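Local coordinates for alpha-14 giardin (Giardia lamblia, PDB 3CHJ), which binds calcium and, as an annexin of the parasite's cytoskeleton, may serve as a calcium-regulated structural link between the phospholipid bilayer and the underlying axoneme, at residues 60-63 with 64-68; 113-116 with 117-120; 132-135 with 136-140; 187-190 with 191-195; 235-238 with 239-243. One frame throughout, in Å; residues are numbered along the deposited sequence.

Contact 1 (60-63 with 64-68)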
# COMPACT_ATOMS: atom_id res chain seq x y z
N ASP A 60 -13.38 18.13 6.35
CA ASP A 60 -12.64 18.42 5.12
C ASP A 60 -12.66 19.91 4.77
O ASP A 60 -11.63 20.48 4.41
CB ASP A 60 -13.06 17.51 3.95
CG ASP A 60 -14.52 17.69 3.52
OD1 ASP A 60 -15.35 18.24 4.28
OD2 ASP A 60 -14.82 17.24 2.39
N ALA A 61 -13.82 20.55 4.95
CA ALA A 61 -13.93 21.99 4.70
C ALA A 61 -13.05 22.82 5.63
O ALA A 61 -12.46 23.82 5.21
CB ALA A 61 -15.39 22.44 4.83
N PHE A 62 -12.96 22.39 6.89
CA PHE A 62 -12.12 23.06 7.89
C PHE A 62 -10.64 22.89 7.58
O PHE A 62 -9.86 23.86 7.65
CB PHE A 62 -12.43 22.50 9.27
CG PHE A 62 -11.62 23.11 10.37
CD1 PHE A 62 -11.81 24.44 10.75
CD2 PHE A 62 -10.68 22.35 11.05
CE1 PHE A 62 -11.06 24.99 11.80
CE2 PHE A 62 -9.93 22.89 12.09
CZ PHE A 62 -10.12 24.22 12.47
N LEU A 63 -10.23 21.67 7.26
CA LEU A 63 -8.84 21.42 6.91
C LEU A 63 -8.41 22.23 5.70
O LEU A 63 -7.29 22.73 5.67
CB LEU A 63 -8.61 19.93 6.65
CG LEU A 63 -8.81 18.99 7.84
CD1 LEU A 63 -8.52 17.56 7.40
CD2 LEU A 63 -7.95 19.40 9.04
N LYS A 64 -9.30 22.36 4.71
CA LYS A 64 -8.96 23.04 3.46
C LYS A 64 -8.49 24.49 3.69
O LYS A 64 -7.64 25.01 2.94
CB LYS A 64 -10.16 22.99 2.51
CG LYS A 64 -9.84 23.43 1.12
CD LYS A 64 -11.05 23.41 0.22
CE LYS A 64 -10.64 23.82 -1.18
NZ LYS A 64 -11.81 23.96 -2.11
N LYS A 65 -8.99 25.11 4.75
CA LYS A 65 -8.72 26.51 5.06
C LYS A 65 -7.33 26.70 5.66
O LYS A 65 -6.79 27.82 5.70
CB LYS A 65 -9.75 27.05 6.05
CG LYS A 65 -11.19 27.02 5.55
CD LYS A 65 -12.12 27.72 6.53
CE LYS A 65 -13.57 27.76 6.01
NZ LYS A 65 -14.35 26.50 6.32
N HIS A 66 -6.77 25.60 6.15
CA HIS A 66 -5.58 25.65 7.00
C HIS A 66 -4.40 24.82 6.52
O HIS A 66 -3.25 25.07 6.91
CB HIS A 66 -5.95 25.27 8.43
CG HIS A 66 -6.90 26.22 9.08
ND1 HIS A 66 -8.22 25.92 9.30
CD2 HIS A 66 -6.71 27.48 9.54
CE1 HIS A 66 -8.81 26.95 9.89
NE2 HIS A 66 -7.92 27.91 10.04
N LEU A 67 -4.68 23.81 5.70
CA LEU A 67 -3.67 22.87 5.25
C LEU A 67 -3.48 22.91 3.75
O LEU A 67 -4.43 23.19 3.01
CB LEU A 67 -4.07 21.44 5.67
CG LEU A 67 -3.75 20.97 7.10
CD1 LEU A 67 -4.35 21.79 8.19
CD2 LEU A 67 -4.24 19.52 7.27
N SER A 68 -2.26 22.59 3.30
CA SER A 68 -1.97 22.41 1.89
C SER A 68 -2.62 21.10 1.44
O SER A 68 -2.94 20.27 2.28
CB SER A 68 -0.46 22.32 1.64
OG SER A 68 0.18 23.58 1.91
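His66 folds back over the last turn of helix 59-64 and meets both the backbone oxygen and the ring of Phe62. ND1 of His66 donates to O of Phe62 at 3.1 Å, with an N-H...O angle of 150° and the acceptor tilted somewhat out of the imidazole plane. The same edge of the histidine hangs over one face of the phenyl ring near its rim, CE1 of His66 lying 3.5 Å from CE1 of Phe62; the planes are inclined at 58°, too oblique for a stack. Phe62 has its CG opposite the backbone N (chi1 180°), which carries the ring outward, beside the carbonyl carbon, to where His66 returns. O of Phe62 takes a second bond, from N of Lys65 at 3.3 Å, and the two donors arrive from opposite faces of its carbonyl plane. Here helix 59-64 gives way to the loop leading to helix 69-78, in the all-helical annexin fold. O of Leu63 is likewise gripped twice: N of Leu67 lies nearly in line with the C=O bond (2.8 Å), while N of His66 sits above the carbonyl plane. Leu63 and Leu67 run side by side, their CD2 methyls 4.1 Å apart. Lys65 bends at its last torsion to give a weak bond from NZ to O of Ala61. Cys23 of helix 12-24 touches Phe62, Leu63, His66 and Leu67, and Arg29 bonds to O of His66.

Contact 2 (113-116 with 117-120)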
# COMPACT_ATOMS: atom_id res chain seq x y z
N THR A 113 -5.44 -11.54 1.61
CA THR A 113 -6.55 -12.13 0.85
C THR A 113 -7.89 -11.90 1.53
O THR A 113 -8.89 -11.59 0.86
CB THR A 113 -6.38 -13.66 0.59
OG1 THR A 113 -5.00 -14.03 0.70
CG2 THR A 113 -6.90 -14.01 -0.80
N HIS A 114 -7.92 -12.02 2.86
CA HIS A 114 -9.15 -11.73 3.62
C HIS A 114 -9.64 -10.29 3.42
O HIS A 114 -10.85 -10.04 3.37
CB HIS A 114 -9.02 -12.10 5.12
CG HIS A 114 -8.16 -11.16 5.92
ND1 HIS A 114 -8.64 -9.99 6.46
CD2 HIS A 114 -6.86 -11.25 6.31
CE1 HIS A 114 -7.67 -9.38 7.13
NE2 HIS A 114 -6.58 -10.13 7.05
N GLU A 115 -8.69 -9.36 3.27
CA GLU A 115 -9.00 -7.95 3.07
C GLU A 115 -9.53 -7.72 1.66
O GLU A 115 -10.39 -6.88 1.45
CB GLU A 115 -7.78 -7.07 3.31
CG GLU A 115 -8.10 -5.56 3.43
CD GLU A 115 -8.77 -5.17 4.75
OE1 GLU A 115 -8.48 -5.79 5.79
OE2 GLU A 115 -9.59 -4.21 4.76
N VAL A 116 -9.02 -8.46 0.68
CA VAL A 116 -9.58 -8.36 -0.68
C VAL A 116 -11.03 -8.81 -0.66
O VAL A 116 -11.91 -8.18 -1.26
CB VAL A 116 -8.79 -9.21 -1.72
CG1 VAL A 116 -9.41 -9.06 -3.10
CG2 VAL A 116 -7.33 -8.77 -1.76
N ARG A 117 -11.30 -9.90 0.04
CA ARG A 117 -12.66 -10.44 0.15
C ARG A 117 -13.60 -9.38 0.75
O ARG A 117 -14.69 -9.12 0.24
CB ARG A 117 -12.64 -11.69 1.01
CG ARG A 117 -13.54 -12.83 0.52
CD ARG A 117 -13.32 -14.11 1.33
NE ARG A 117 -11.91 -14.27 1.70
CZ ARG A 117 -11.46 -15.03 2.69
NH1 ARG A 117 -12.30 -15.73 3.45
NH2 ARG A 117 -10.16 -15.09 2.93
N GLU A 118 -13.13 -8.73 1.81
CA GLU A 118 -13.92 -7.73 2.50
C GLU A 118 -14.20 -6.55 1.58
O GLU A 118 -15.33 -6.04 1.51
CB GLU A 118 -13.18 -7.26 3.76
CG GLU A 118 -13.90 -6.17 4.54
CD GLU A 118 -13.15 -5.69 5.79
OE1 GLU A 118 -11.90 -5.87 5.88
OE2 GLU A 118 -13.81 -5.11 6.68
N ILE A 119 -13.19 -6.09 0.85
CA ILE A 119 -13.42 -4.92 0.01
C ILE A 119 -14.22 -5.19 -1.26
O ILE A 119 -14.82 -4.28 -1.78
CB ILE A 119 -12.14 -4.07 -0.26
CG1 ILE A 119 -11.13 -4.82 -1.12
CG2 ILE A 119 -11.53 -3.58 1.08
CD1 ILE A 119 -10.01 -3.92 -1.66
N ARG A 120 -14.25 -6.44 -1.75
CA ARG A 120 -15.13 -6.76 -2.88
C ARG A 120 -16.56 -6.42 -2.51
O ARG A 120 -17.28 -5.80 -3.27
CB ARG A 120 -15.08 -8.24 -3.26
CG ARG A 120 -13.76 -8.66 -3.85
CD ARG A 120 -13.82 -10.17 -4.09
NE ARG A 120 -12.52 -10.63 -4.54
CZ ARG A 120 -11.94 -11.75 -4.14
NH1 ARG A 120 -12.53 -12.57 -3.26
NH2 ARG A 120 -10.74 -12.05 -4.64
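The guanidinium of Arg120 lays one face over the CG1 methyl of Val116, with NH2 of Arg120 3.6 Å from that carbon, whereas the guanidinium of Arg117 turns an edge toward O of Thr113 and meets CA of His114 obliquely. Both pairings belong to the first turns of helix 113-127 in the all-helical annexin fold, where side chains three and four residues apart share a flank. Arg120 keeps an extended chain from CG to NE, and its CG rests 3.2 Å from O of Val116. Its polar end is held elsewhere: NE bonds to O of Ala153 and NH2 to O of Gly155, so the arginine ties this helix to the end of helix 144-154 while its flat face covers the valine. Arg117 instead bends at chi3 (-36°), which curls its head back along the preceding turn and brings NH2 of Arg117 to 3.6 Å from CA of His114. On another side of the helix Glu115 and Glu118 lie alongside each other, their carboxylate planes turned 53° apart. Glu118 is fully extended, but Glu115 kinks at chi2 (74°), and this bend carries its end toward Glu118. Such closeness of two acceptors may raise the proton affinity of one of them, though Arg82 beside Glu115 could offset this. Glu115 is buried against Arg82, Ala83 and Leu86 of helix 82-94, and Ile119 packs on Cys87 of the same helix. At the closest point of the acidic pair, OE2 of Glu115 lies 3.1 Å from OE1 of Glu118.

Contact 3 (132-135 with 136-140)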
# COMPACT_ATOMS: atom_id res chain seq x y z
N GLY A 132 -13.84 -6.16 -9.15
CA GLY A 132 -13.12 -6.90 -10.19
C GLY A 132 -13.43 -6.35 -11.57
O GLY A 132 -12.54 -6.18 -12.40
N ASP A 133 -14.70 -6.05 -11.80
CA ASP A 133 -15.12 -5.64 -13.12
C ASP A 133 -14.60 -4.26 -13.49
O ASP A 133 -14.17 -4.05 -14.63
CB ASP A 133 -16.64 -5.65 -13.21
CG ASP A 133 -17.22 -7.05 -13.34
OD1 ASP A 133 -16.48 -8.06 -13.56
OD2 ASP A 133 -18.46 -7.14 -13.22
N VAL A 134 -14.62 -3.33 -12.53
CA VAL A 134 -14.13 -1.98 -12.79
C VAL A 134 -12.63 -2.02 -13.09
O VAL A 134 -12.15 -1.35 -14.00
CB VAL A 134 -14.42 -1.03 -11.61
CG1 VAL A 134 -13.71 0.30 -11.81
CG2 VAL A 134 -15.92 -0.82 -11.48
N VAL A 135 -11.89 -2.83 -12.33
CA VAL A 135 -10.45 -2.92 -12.52
C VAL A 135 -10.14 -3.50 -13.90
O VAL A 135 -9.30 -2.96 -14.62
CB VAL A 135 -9.79 -3.76 -11.40
CG1 VAL A 135 -8.31 -4.11 -11.77
CG2 VAL A 135 -9.86 -3.00 -10.06
N ARG A 136 -10.82 -4.58 -14.27
CA ARG A 136 -10.58 -5.21 -15.57
C ARG A 136 -10.98 -4.29 -16.75
O ARG A 136 -10.27 -4.21 -17.76
CB ARG A 136 -11.31 -6.54 -15.66
CG ARG A 136 -10.94 -7.32 -16.90
CD ARG A 136 -11.64 -8.66 -16.93
NE ARG A 136 -11.07 -9.50 -17.98
CZ ARG A 136 -10.27 -10.54 -17.77
NH1 ARG A 136 -9.93 -10.90 -16.53
NH2 ARG A 136 -9.82 -11.24 -18.80
N LYS A 137 -12.11 -3.62 -16.62
CA LYS A 137 -12.58 -2.71 -17.68
C LYS A 137 -11.57 -1.59 -17.95
O LYS A 137 -11.29 -1.24 -19.11
CB LYS A 137 -13.94 -2.14 -17.30
CG LYS A 137 -14.50 -1.09 -18.26
CD LYS A 137 -15.93 -0.74 -17.88
CE LYS A 137 -15.98 0.25 -16.72
NZ LYS A 137 -15.72 1.64 -17.18
N ASP A 138 -10.97 -1.08 -16.88
CA ASP A 138 -10.06 0.05 -16.99
C ASP A 138 -8.65 -0.36 -17.36
O ASP A 138 -7.96 0.37 -18.07
CB ASP A 138 -10.08 0.87 -15.69
CG ASP A 138 -11.44 1.51 -15.45
OD1 ASP A 138 -12.16 1.80 -16.42
OD2 ASP A 138 -11.78 1.73 -14.28
N CYS A 139 -8.21 -1.53 -16.89
CA CYS A 139 -6.81 -1.93 -17.08
C CYS A 139 -6.59 -2.90 -18.24
O CYS A 139 -5.46 -3.09 -18.69
CB CYS A 139 -6.27 -2.58 -15.81
SG CYS A 139 -6.22 -1.46 -14.42
N GLY A 140 -7.66 -3.57 -18.67
CA GLY A 140 -7.54 -4.66 -19.62
C GLY A 140 -6.93 -5.89 -18.98
O GLY A 140 -6.84 -5.98 -17.74
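Val135 meets Cys139 one turn further along helix 131-139: CG1 of Val135 stands 4.3 Å from SG of Cys139, and SG in turn lies 3.4 Å from O of Val135. The sulfur reaches that carbonyl because it is placed beside its own backbone N (chi1 -64°), over the turn behind it. N of Cys139 bonds to the same O of Val135 at 2.9 Å. Arg136 leans on the turn before it, its CB 3.5 Å from O of Gly132, which also receives N of Arg136 at 3.0 Å; the extended side chain touches Asn150 and ends in a weak, long ion pair with Asp141. Val134 runs alongside Asp138, both side chains pointing the same way, and its CG1 methyl touches OD2 of Asp138 at 3.4 Å. OD2 of Asp138 also comes within 3.1 Å of O of Val134; both are acceptors, so this is proximity without a bond, and the carbonyl is instead met by N of Asp138. The other oxygen, OD1, makes a long salt bridge with NZ of Lys137. Gly140, just past the helix, takes positive phi, its N still bonded to O of Arg136. Val135 packs on Ile149 and Leu108, and Val134 on Thr94: a short amphipathic helix laid against helices 82-94, 101-108 and 144-154 of the annexin fold.

Contact 4 (187-190 with 191-195)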
# COMPACT_ATOMS: atom_id res chain seq x y z
N SER A 187 1.10 -18.19 -17.36
CA SER A 187 0.43 -18.93 -16.31
C SER A 187 1.30 -19.17 -15.07
O SER A 187 0.80 -19.10 -13.96
CB SER A 187 -0.14 -20.24 -16.86
OG SER A 187 0.89 -21.11 -17.27
N THR A 188 2.58 -19.46 -15.26
CA THR A 188 3.49 -19.68 -14.13
C THR A 188 3.59 -18.43 -13.24
O THR A 188 3.46 -18.49 -12.01
CB THR A 188 4.89 -20.04 -14.65
OG1 THR A 188 4.79 -21.22 -15.47
CG2 THR A 188 5.87 -20.27 -13.52
N TRP A 189 3.83 -17.30 -13.89
CA TRP A 189 4.00 -16.07 -13.13
C TRP A 189 2.74 -15.68 -12.37
O TRP A 189 2.80 -15.25 -11.22
CB TRP A 189 4.39 -14.93 -14.06
CG TRP A 189 5.83 -14.95 -14.54
CD1 TRP A 189 6.27 -15.14 -15.82
CD2 TRP A 189 7.01 -14.73 -13.74
NE1 TRP A 189 7.64 -15.03 -15.88
CE2 TRP A 189 8.12 -14.82 -14.62
CE3 TRP A 189 7.23 -14.48 -12.38
CZ2 TRP A 189 9.45 -14.64 -14.16
CZ3 TRP A 189 8.54 -14.32 -11.92
CH2 TRP A 189 9.64 -14.41 -12.81
N ILE A 190 1.60 -15.82 -13.03
CA ILE A 190 0.34 -15.43 -12.40
C ILE A 190 -0.05 -16.39 -11.28
O ILE A 190 -0.44 -15.97 -10.20
CB ILE A 190 -0.81 -15.27 -13.44
CG1 ILE A 190 -0.42 -14.24 -14.50
CG2 ILE A 190 -2.12 -14.90 -12.75
CD1 ILE A 190 -0.12 -12.82 -13.97
N ARG A 191 0.10 -17.69 -11.52
CA ARG A 191 -0.24 -18.66 -10.50
C ARG A 191 0.56 -18.41 -9.21
O ARG A 191 0.01 -18.36 -8.12
CB ARG A 191 -0.03 -20.09 -11.03
CG ARG A 191 -0.34 -21.14 -9.98
CD ARG A 191 -0.29 -22.58 -10.52
NE ARG A 191 1.03 -22.98 -10.99
CZ ARG A 191 1.41 -22.99 -12.26
NH1 ARG A 191 0.56 -22.62 -13.21
NH2 ARG A 191 2.64 -23.36 -12.59
N ILE A 192 1.88 -18.23 -9.36
CA ILE A 192 2.71 -18.05 -8.17
C ILE A 192 2.38 -16.73 -7.48
O ILE A 192 2.08 -16.69 -6.28
CB ILE A 192 4.19 -18.12 -8.53
CG1 ILE A 192 4.54 -19.54 -9.04
CG2 ILE A 192 5.03 -17.78 -7.30
CD1 ILE A 192 5.91 -19.63 -9.72
N PHE A 193 2.43 -15.64 -8.24
CA PHE A 193 2.36 -14.34 -7.59
C PHE A 193 0.95 -13.93 -7.19
O PHE A 193 0.78 -13.16 -6.22
CB PHE A 193 3.04 -13.27 -8.45
CG PHE A 193 4.54 -13.33 -8.38
CD1 PHE A 193 5.26 -14.34 -9.06
CD2 PHE A 193 5.26 -12.40 -7.62
CE1 PHE A 193 6.65 -14.41 -8.97
CE2 PHE A 193 6.66 -12.48 -7.53
CZ PHE A 193 7.35 -13.45 -8.20
N ALA A 194 -0.06 -14.48 -7.87
CA ALA A 194 -1.44 -14.15 -7.52
C ALA A 194 -2.10 -15.11 -6.53
O ALA A 194 -3.01 -14.70 -5.80
CB ALA A 194 -2.32 -14.03 -8.76
N THR A 195 -1.67 -16.38 -6.54
CA THR A 195 -2.40 -17.42 -5.78
C THR A 195 -1.62 -18.11 -4.65
O THR A 195 -2.22 -18.85 -3.86
CB THR A 195 -3.07 -18.50 -6.70
OG1 THR A 195 -2.11 -19.49 -7.10
CG2 THR A 195 -3.70 -17.87 -7.94
O HOH W 1 2.61 -22.89 -15.49
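Four successive i to i+4 bonds carry helix 186-195, from N of Arg191 on O of Ser187 to N of Ala194 on O of Ile190 (2.8 Å). Trp189 and Phe193 run side by side on one flank. CE1 of Phe193 comes 3.5 Å from CE3 of Trp189, at the edge of the indole and near its plane; the ring planes make 44°. Both aromatics set CG beside their own backbone N (chi1 -76° in each), which sends the rings off in the same direction, one turn apart. CG2 of Ile190 lies 4.1 Å from CB of Ala194, both side chains touching Ala151 of helix 144-154. On another flank a water joins three side chains, 2.7 Å from OG1 of Thr188 and 3.0 Å from OG of Ser187. It accepts from NH2 of Arg191 in the guanidinium plane, and a bend at chi3 turns that head back over the preceding turn. Asp168 of helix 162-177 forms a salt bridge with the same NH2. CG2 of Thr188 meets CD1 of Ile192 at 3.9 Å. Thr195 folds its OG1 onto O of Arg191 (2.6 Å), which also receives N of Thr195. NE1 of Trp189 donates to OE2 of Glu224, a calcium ligand, and the indole touches Ala175, another residue of that site. With its side chain about 5 Å from the ion, Trp189 belongs to the second shell of an annexin calcium site.

Contact 5 (235-238 with 239-243)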
# COMPACT_ATOMS: atom_id res chain seq x y z
N LEU A 235 6.72 -5.68 -6.12
CA LEU A 235 5.86 -5.30 -4.99
C LEU A 235 5.15 -6.54 -4.43
O LEU A 235 5.13 -6.72 -3.21
CB LEU A 235 4.87 -4.22 -5.42
CG LEU A 235 3.97 -3.74 -4.27
CD1 LEU A 235 4.79 -3.08 -3.18
CD2 LEU A 235 2.87 -2.81 -4.80
N ALA A 236 4.62 -7.40 -5.31
CA ALA A 236 3.96 -8.64 -4.90
C ALA A 236 4.97 -9.55 -4.20
O ALA A 236 4.67 -10.12 -3.14
CB ALA A 236 3.34 -9.37 -6.08
N HIS A 237 6.16 -9.67 -4.78
CA HIS A 237 7.23 -10.43 -4.12
C HIS A 237 7.44 -9.96 -2.68
O HIS A 237 7.42 -10.75 -1.73
CB HIS A 237 8.56 -10.33 -4.87
CG HIS A 237 9.70 -10.97 -4.13
ND1 HIS A 237 10.33 -10.35 -3.07
CD2 HIS A 237 10.27 -12.19 -4.25
CE1 HIS A 237 11.25 -11.17 -2.58
NE2 HIS A 237 11.24 -12.28 -3.29
N ASP A 238 7.66 -8.66 -2.52
CA ASP A 238 8.00 -8.10 -1.23
C ASP A 238 6.83 -8.20 -0.25
O ASP A 238 7.03 -8.49 0.94
CB ASP A 238 8.42 -6.65 -1.43
CG ASP A 238 9.78 -6.52 -2.10
OD1 ASP A 238 10.45 -7.56 -2.38
OD2 ASP A 238 10.21 -5.38 -2.35
N PHE A 239 5.61 -7.97 -0.73
CA PHE A 239 4.45 -8.06 0.16
C PHE A 239 4.29 -9.47 0.72
O PHE A 239 4.06 -9.66 1.91
CB PHE A 239 3.16 -7.62 -0.53
CG PHE A 239 1.93 -7.91 0.29
CD1 PHE A 239 1.67 -7.17 1.44
CD2 PHE A 239 1.05 -8.92 -0.08
CE1 PHE A 239 0.52 -7.44 2.24
CE2 PHE A 239 -0.10 -9.20 0.70
CZ PHE A 239 -0.35 -8.44 1.85
N LEU A 240 4.43 -10.45 -0.14
CA LEU A 240 4.28 -11.85 0.29
C LEU A 240 5.43 -12.20 1.22
O LEU A 240 5.22 -12.82 2.27
CB LEU A 240 4.19 -12.77 -0.91
CG LEU A 240 2.91 -12.58 -1.74
CD1 LEU A 240 3.02 -13.28 -3.10
CD2 LEU A 240 1.68 -13.05 -0.95
N TYR A 241 6.63 -11.75 0.90
CA TYR A 241 7.81 -12.16 1.65
C TYR A 241 7.91 -11.45 2.98
O TYR A 241 8.13 -12.10 4.01
CB TYR A 241 9.08 -11.96 0.84
CG TYR A 241 10.22 -12.76 1.42
CD1 TYR A 241 10.27 -14.14 1.25
CD2 TYR A 241 11.22 -12.14 2.13
CE1 TYR A 241 11.29 -14.90 1.78
CE2 TYR A 241 12.27 -12.90 2.69
CZ TYR A 241 12.29 -14.28 2.48
OH TYR A 241 13.31 -15.06 3.01
N ASP A 242 7.78 -10.12 2.97
CA ASP A 242 7.82 -9.32 4.20
C ASP A 242 7.20 -7.94 3.93
O ASP A 242 7.87 -7.10 3.31
CB ASP A 242 9.24 -9.12 4.68
CG ASP A 242 9.32 -8.44 6.05
OD1 ASP A 242 8.35 -7.75 6.46
OD2 ASP A 242 10.37 -8.57 6.70
N PRO A 243 5.94 -7.72 4.34
CA PRO A 243 5.27 -6.43 4.13
C PRO A 243 6.10 -5.19 4.45
O PRO A 243 5.93 -4.17 3.77
CB PRO A 243 4.04 -6.51 5.04
CG PRO A 243 3.66 -7.99 4.93
CD PRO A 243 5.01 -8.69 4.99
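His237 and Tyr241, one turn apart near the end of helix 227-241, point the same way with their rings nearly parallel (21°) but slid so far that they barely overlap. Their closest side-chain approach is CE1 of His237 to CB of Tyr241 at 4.1 Å. Each has its CG opposite the backbone N, which sends both rings outward from the helix, on the same flank. The imidazole is held from two sides. Its ND1 donates to OD1 of Asp238 at 2.9 Å, nearly in the ring plane, and meets that oxygen on its anti side; NE2 bonds to ND1 of His205. Asp238 instead sets CG beside its own backbone N (chi1 -71°), and a salt bridge from NE of Arg218 gives OD1 a second partner. These bonds would fix the rotation of the histidine ring and probably favour a charged carboxylate at this buried position. Leu240 folds its side chain back along the helix, with CG 3.3 Å from O of Ala236, the carbonyl that also receives N of Leu240. The backbone leaves the helix at Asp242, whose N still reaches O of Asp238 at 2.7 Å; its OD1 then caps N of Cys244, an N-cap opening helix 243-254. Arg202 of helix 198-211 makes a cation-pi contact with Tyr241, whose ring also stacks on His205. Leu235 and Asp238 lean on Ala246 of helix 243-254, while Phe193 of helix 186-195 touches Ala236 and His237.

Overall arrangement
All five contacts are local and follow one another along the chain, none nesting or crossing. Contact 1 ends helix 59-64 and leads into the loop before helix 69-78, remote from the rest, about 44 Å centre to centre from contact 4 on the opposite side of the chain's centre. Contacts 2 and 3 lie on successive helices, 113-127 and 131-139, with nearest atoms about 6 Å apart. Contact 3 closes its helix at a glycine, and contact 4 runs from beside the calcium site to the end of helix 186-195. Contact 5 turns from one helix into the next and touches contact 4 directly, through Phe193 against helix 227-241.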